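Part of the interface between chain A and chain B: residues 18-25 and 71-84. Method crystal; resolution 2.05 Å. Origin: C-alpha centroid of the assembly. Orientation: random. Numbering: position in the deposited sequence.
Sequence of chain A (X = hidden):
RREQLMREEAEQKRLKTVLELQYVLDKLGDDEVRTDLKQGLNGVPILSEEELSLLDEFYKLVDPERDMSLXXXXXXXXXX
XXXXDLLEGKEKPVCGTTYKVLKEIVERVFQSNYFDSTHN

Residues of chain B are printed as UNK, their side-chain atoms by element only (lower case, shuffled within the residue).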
# COMPACT_ATOMS: atom_id res chain seq x y z
N VAL A 18 0.83 -5.85 3.81
CA VAL A 18 -0.03 -5.00 3.00
C VAL A 18 0.46 -4.94 1.55
O VAL A 18 -0.32 -5.06 0.61
CB VAL A 18 -0.12 -3.55 3.55
CG1 VAL A 18 -0.87 -2.67 2.57
CG2 VAL A 18 -0.83 -3.52 4.90
N LEU A 19 1.77 -4.73 1.38
CA LEU A 19 2.36 -4.65 0.04
C LEU A 19 2.18 -5.95 -0.75
O LEU A 19 1.83 -5.93 -1.93
CB LEU A 19 3.86 -4.33 0.16
CG LEU A 19 4.40 -2.90 0.03
CD1 LEU A 19 3.32 -1.81 -0.10
CD2 LEU A 19 5.40 -2.57 1.14
N GLU A 20 2.42 -7.07 -0.09
CA GLU A 20 2.18 -8.40 -0.66
C GLU A 20 0.73 -8.56 -1.10
O GLU A 20 0.44 -9.01 -2.21
CB GLU A 20 2.54 -9.48 0.36
CG GLU A 20 4.02 -9.58 0.68
CD GLU A 20 4.28 -10.26 2.02
OE1 GLU A 20 3.31 -10.68 2.69
OE2 GLU A 20 5.45 -10.41 2.39
N LEU A 21 -0.18 -8.19 -0.21
CA LEU A 21 -1.60 -8.27 -0.49
C LEU A 21 -2.00 -7.42 -1.70
O LEU A 21 -2.77 -7.87 -2.56
CB LEU A 21 -2.40 -7.82 0.73
CG LEU A 21 -3.91 -7.74 0.48
CD1 LEU A 21 -4.47 -9.12 0.16
CD2 LEU A 21 -4.60 -7.15 1.70
N GLN A 22 -1.48 -6.21 -1.77
CA GLN A 22 -1.77 -5.32 -2.89
C GLN A 22 -1.28 -5.92 -4.20
O GLN A 22 -1.96 -5.85 -5.22
CB GLN A 22 -1.13 -3.95 -2.66
CG GLN A 22 -1.80 -3.15 -1.55
CD GLN A 22 -1.09 -1.86 -1.25
OE1 GLN A 22 0.14 -1.79 -1.30
NE2 GLN A 22 -1.85 -0.81 -0.97
N TYR A 23 -0.08 -6.49 -4.16
CA TYR A 23 0.45 -7.18 -5.32
C TYR A 23 -0.48 -8.30 -5.78
O TYR A 23 -0.84 -8.39 -6.96
CB TYR A 23 1.86 -7.73 -5.04
CG TYR A 23 2.41 -8.51 -6.20
CD1 TYR A 23 3.02 -7.87 -7.26
CD2 TYR A 23 2.33 -9.90 -6.23
CE1 TYR A 23 3.53 -8.58 -8.34
CE2 TYR A 23 2.84 -10.62 -7.29
CZ TYR A 23 3.43 -9.96 -8.34
OH TYR A 23 3.93 -10.68 -9.40
N VAL A 24 -0.86 -9.16 -4.84
CA VAL A 24 -1.75 -10.28 -5.14
C VAL A 24 -3.11 -9.80 -5.66
O VAL A 24 -3.59 -10.31 -6.68
CB VAL A 24 -1.94 -11.20 -3.91
CG1 VAL A 24 -3.05 -12.21 -4.16
CG2 VAL A 24 -0.63 -11.90 -3.57
N LEU A 25 -3.73 -8.84 -4.98
CA LEU A 25 -5.03 -8.33 -5.40
C LEU A 25 -4.98 -7.76 -6.82
O LEU A 25 -5.92 -7.92 -7.59
CB LEU A 25 -5.55 -7.26 -4.43
CG LEU A 25 -5.95 -7.74 -3.04
CD1 LEU A 25 -6.37 -6.57 -2.14
CD2 LEU A 25 -7.06 -8.77 -3.12
N UNK B 71 11.29 -14.66 -3.46
CA UNK B 71 9.95 -15.16 -3.17
C UNK B 71 9.03 -13.98 -2.84
O UNK B 71 9.51 -12.88 -2.54
c UNK B 71 8.93 -19.57 0.10
n UNK B 71 9.33 -18.85 -0.94
c UNK B 71 9.99 -16.16 -2.02
c UNK B 71 10.77 -17.44 -2.33
c UNK B 71 10.71 -18.42 -1.17
n UNK B 71 9.80 -19.93 1.04
n UNK B 71 7.65 -19.92 0.21
N UNK B 72 7.72 -14.20 -2.89
CA UNK B 72 6.76 -13.14 -2.59
C UNK B 72 6.96 -12.57 -1.18
O UNK B 72 6.88 -11.35 -0.98
c UNK B 72 4.22 -11.46 -3.34
c UNK B 72 5.32 -13.66 -2.73
c UNK B 72 2.82 -13.30 -2.31
c UNK B 72 4.21 -12.65 -2.38
N UNK B 73 7.22 -13.45 -0.22
CA UNK B 73 7.35 -13.01 1.18
C UNK B 73 8.63 -12.21 1.43
O UNK B 73 8.81 -11.63 2.50
o UNK B 73 9.59 -14.62 2.75
c UNK B 73 7.31 -14.22 2.12
c UNK B 73 8.61 -15.01 2.12
n UNK B 73 8.63 -16.11 1.38
N UNK B 74 9.52 -12.18 0.43
CA UNK B 74 10.76 -11.43 0.53
C UNK B 74 10.76 -10.14 -0.28
O UNK B 74 11.51 -9.20 0.03
c UNK B 74 12.19 -13.55 0.78
o UNK B 74 13.10 -14.78 -1.07
c UNK B 74 11.91 -12.29 -0.00
c UNK B 74 13.26 -14.41 0.11
o UNK B 74 14.29 -14.65 0.77
N UNK B 75 9.95 -10.11 -1.33
CA UNK B 75 9.95 -9.02 -2.30
C UNK B 75 9.81 -7.63 -1.69
O UNK B 75 10.39 -6.67 -2.18
o UNK B 75 10.26 -8.92 -6.13
c UNK B 75 8.76 -8.16 -4.42
n UNK B 75 10.80 -7.01 -5.06
c UNK B 75 10.02 -8.07 -5.27
c UNK B 75 8.87 -9.25 -3.35
N UNK B 76 9.02 -7.53 -0.63
CA UNK B 76 8.69 -6.23 -0.08
C UNK B 76 9.27 -5.95 1.30
O UNK B 76 8.84 -5.01 1.98
c UNK B 76 6.18 -4.78 -3.49
c UNK B 76 5.96 -7.09 -2.02
c UNK B 76 6.60 -5.99 -1.46
c UNK B 76 6.70 -4.84 -2.23
c UNK B 76 5.55 -5.88 -4.02
o UNK B 76 5.03 -5.80 -5.29
c UNK B 76 5.43 -7.04 -3.29
c UNK B 76 7.18 -6.04 -0.07
N UNK B 77 10.25 -6.75 1.71
CA UNK B 77 10.89 -6.54 2.99
C UNK B 77 11.56 -5.15 3.04
O UNK B 77 11.26 -4.34 3.92
o UNK B 77 12.33 -7.09 6.88
c UNK B 77 11.91 -7.62 5.83
c UNK B 77 12.72 -7.44 4.55
c UNK B 77 11.90 -7.66 3.29
o UNK B 77 10.86 -8.31 5.79
N UNK B 78 12.43 -4.87 2.07
CA UNK B 78 13.10 -3.57 2.02
C UNK B 78 12.12 -2.41 1.86
O UNK B 78 12.24 -1.39 2.55
c UNK B 78 16.37 -4.74 0.37
c UNK B 78 15.37 -4.32 1.18
n UNK B 78 17.26 -5.44 1.15
c UNK B 78 16.83 -5.45 2.40
c UNK B 78 14.14 -3.53 0.89
n UNK B 78 15.69 -4.78 2.44
N UNK B 79 11.15 -2.57 0.95
CA UNK B 79 10.14 -1.54 0.71
C UNK B 79 9.38 -1.18 1.98
O UNK B 79 9.08 -0.01 2.22
c UNK B 79 9.17 -1.99 -0.38
N UNK B 80 9.04 -2.20 2.77
CA UNK B 80 8.31 -1.98 4.02
C UNK B 80 9.10 -1.10 4.98
O UNK B 80 8.54 -0.23 5.66
o UNK B 80 9.06 -4.01 5.18
c UNK B 80 7.93 -3.32 4.69
N UNK B 81 10.41 -1.33 5.04
CA UNK B 81 11.30 -0.54 5.89
C UNK B 81 11.47 0.90 5.37
O UNK B 81 11.46 1.84 6.15
c UNK B 81 13.63 -0.39 6.85
c UNK B 81 12.66 -1.25 6.05
c UNK B 81 12.47 -2.61 6.73
c UNK B 81 13.69 -3.51 6.70
N UNK B 82 11.62 1.05 4.06
CA UNK B 82 11.67 2.37 3.43
C UNK B 82 10.42 3.19 3.75
O UNK B 82 10.51 4.36 4.10
n UNK B 82 14.32 2.30 1.89
n UNK B 82 14.85 0.72 0.54
c UNK B 82 11.80 2.23 1.91
c UNK B 82 13.47 0.74 0.61
c UNK B 82 13.13 1.74 1.46
c UNK B 82 15.33 1.67 1.32
N UNK B 83 9.26 2.56 3.62
CA UNK B 83 7.99 3.22 3.92
C UNK B 83 7.92 3.63 5.38
O UNK B 83 7.52 4.75 5.70
c UNK B 83 6.47 2.19 2.11
c UNK B 83 5.39 1.14 1.90
c UNK B 83 6.82 2.29 3.59
c UNK B 83 6.02 3.54 1.58
N UNK B 84 8.28 2.71 6.27
CA UNK B 84 8.23 2.98 7.70
C UNK B 84 9.18 4.12 8.08
O UNK B 84 8.81 5.02 8.86
c UNK B 84 8.29 1.91 9.97
c UNK B 84 10.46 3.05 13.35
c UNK B 84 7.09 1.73 10.61
c UNK B 84 11.18 3.00 12.15
c UNK B 84 8.57 1.73 8.51
n UNK B 84 7.22 2.00 11.95
c UNK B 84 9.13 2.73 13.40
c UNK B 84 10.58 2.64 10.96
c UNK B 84 8.52 2.37 12.20
c UNK B 84 9.22 2.32 10.98
O HOH W 1 7.37 -9.47 0.67

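Position B71 carries seven side-chain atoms, three carbons and a nitrogen leading to a carbon with two further nitrogens; this guanidinium makes it Arg B71, out of reach of chain A. Position B72 has four carbons forked at the second, packed against the ring of Tyr A23 and a methyl of Val A24: Leu B72, with CD1 lying 3.8 Å from Tyr A23 CD2 and CD2 lying 3.9 Å from Val A24 CG2.

Position B73 shows two carbons, the second bearing one oxygen and one nitrogen. Its CA-to-CB bond points away from chain A, so the near approach is made by the backbone, the CA of B73 lying 3.4 Å from Glu A20 OE2; the pattern is that of Asn B73. Position B74 has three carbons ending in two oxygens, with the CA-to-CB bond directed away from chain A and no contact made: Glu B74, whose OE1 accepts a 3.0 Å hydrogen bond from Arg B71 N. At B75, three carbons end in one oxygen and one nitrogen; this is Gln B75, its CA-to-CB bond set sideways and without contact.

At B76 one carbon leads to a six-carbon ring bearing an oxygen, with Leu A19 over one face and Tyr A23 near the oxygen: Tyr B76. Leu A19 CB lies 3.6 Å from Tyr B76 CG, in a CH-pi contact, and Tyr B76 OH comes to 3.5 Å from Tyr A23 CD1.

Position B77 has three carbons, the third with two oxygens, and its CA-to-CB bond points away: Glu B77. At B78, one carbon precedes a five-membered ring of three carbons and two nitrogens, giving His B78, which is exposed and out of reach. The single carbon at B79, its CB, points toward chain A and lies 4.1 Å from Leu A19 CD2: Ala B79. Position B80 has one carbon and one oxygen; its backbone N lies 4.0 Å from Leu A19 CD2, and its CB 4.4 Å from the same Leu A19 CD2. This is Ser B80, whose OG donates a 2.6 Å hydrogen bond to Glu B77 O within its own helix.

Four carbons forked at the first, one arm two carbons long, make B81 Ile B81, and one carbon and then a five-membered ring of three carbons and two nitrogens at B82 make His B82; neither reaches chain A. Position B83 has four carbons forked at the second, its CA-to-CB bond pointing toward chain A and its side chain meeting Leu A19: Leu B83, with CD1 3.8 Å from Leu A19 CD2. Finally, the fused rings at B84, eight carbons and one nitrogen beyond a single carbon, belong to Trp B84, which is out of reach.

The contact is mainly apolar: Leu A19 packs its CB over one face of the Tyr B76 ring and its CD2 against Ala B79, Ser B80 and Leu B83 of the helix that follows, while Leu B72 covers Tyr A23 and Val A24. No direct hydrogen bond crosses between the stretches. Instead, water 1 donates to Glu A20 OE2 at 2.7 Å and to Leu B72 O at 2.5 Å, and accepts from Tyr B76 N at 2.9 Å. It thus joins the carboxylate to the backbone of chain B, giving the mainly apolar contact a polar link.

Chain B 71-84: RLNEQYEHASIHLW
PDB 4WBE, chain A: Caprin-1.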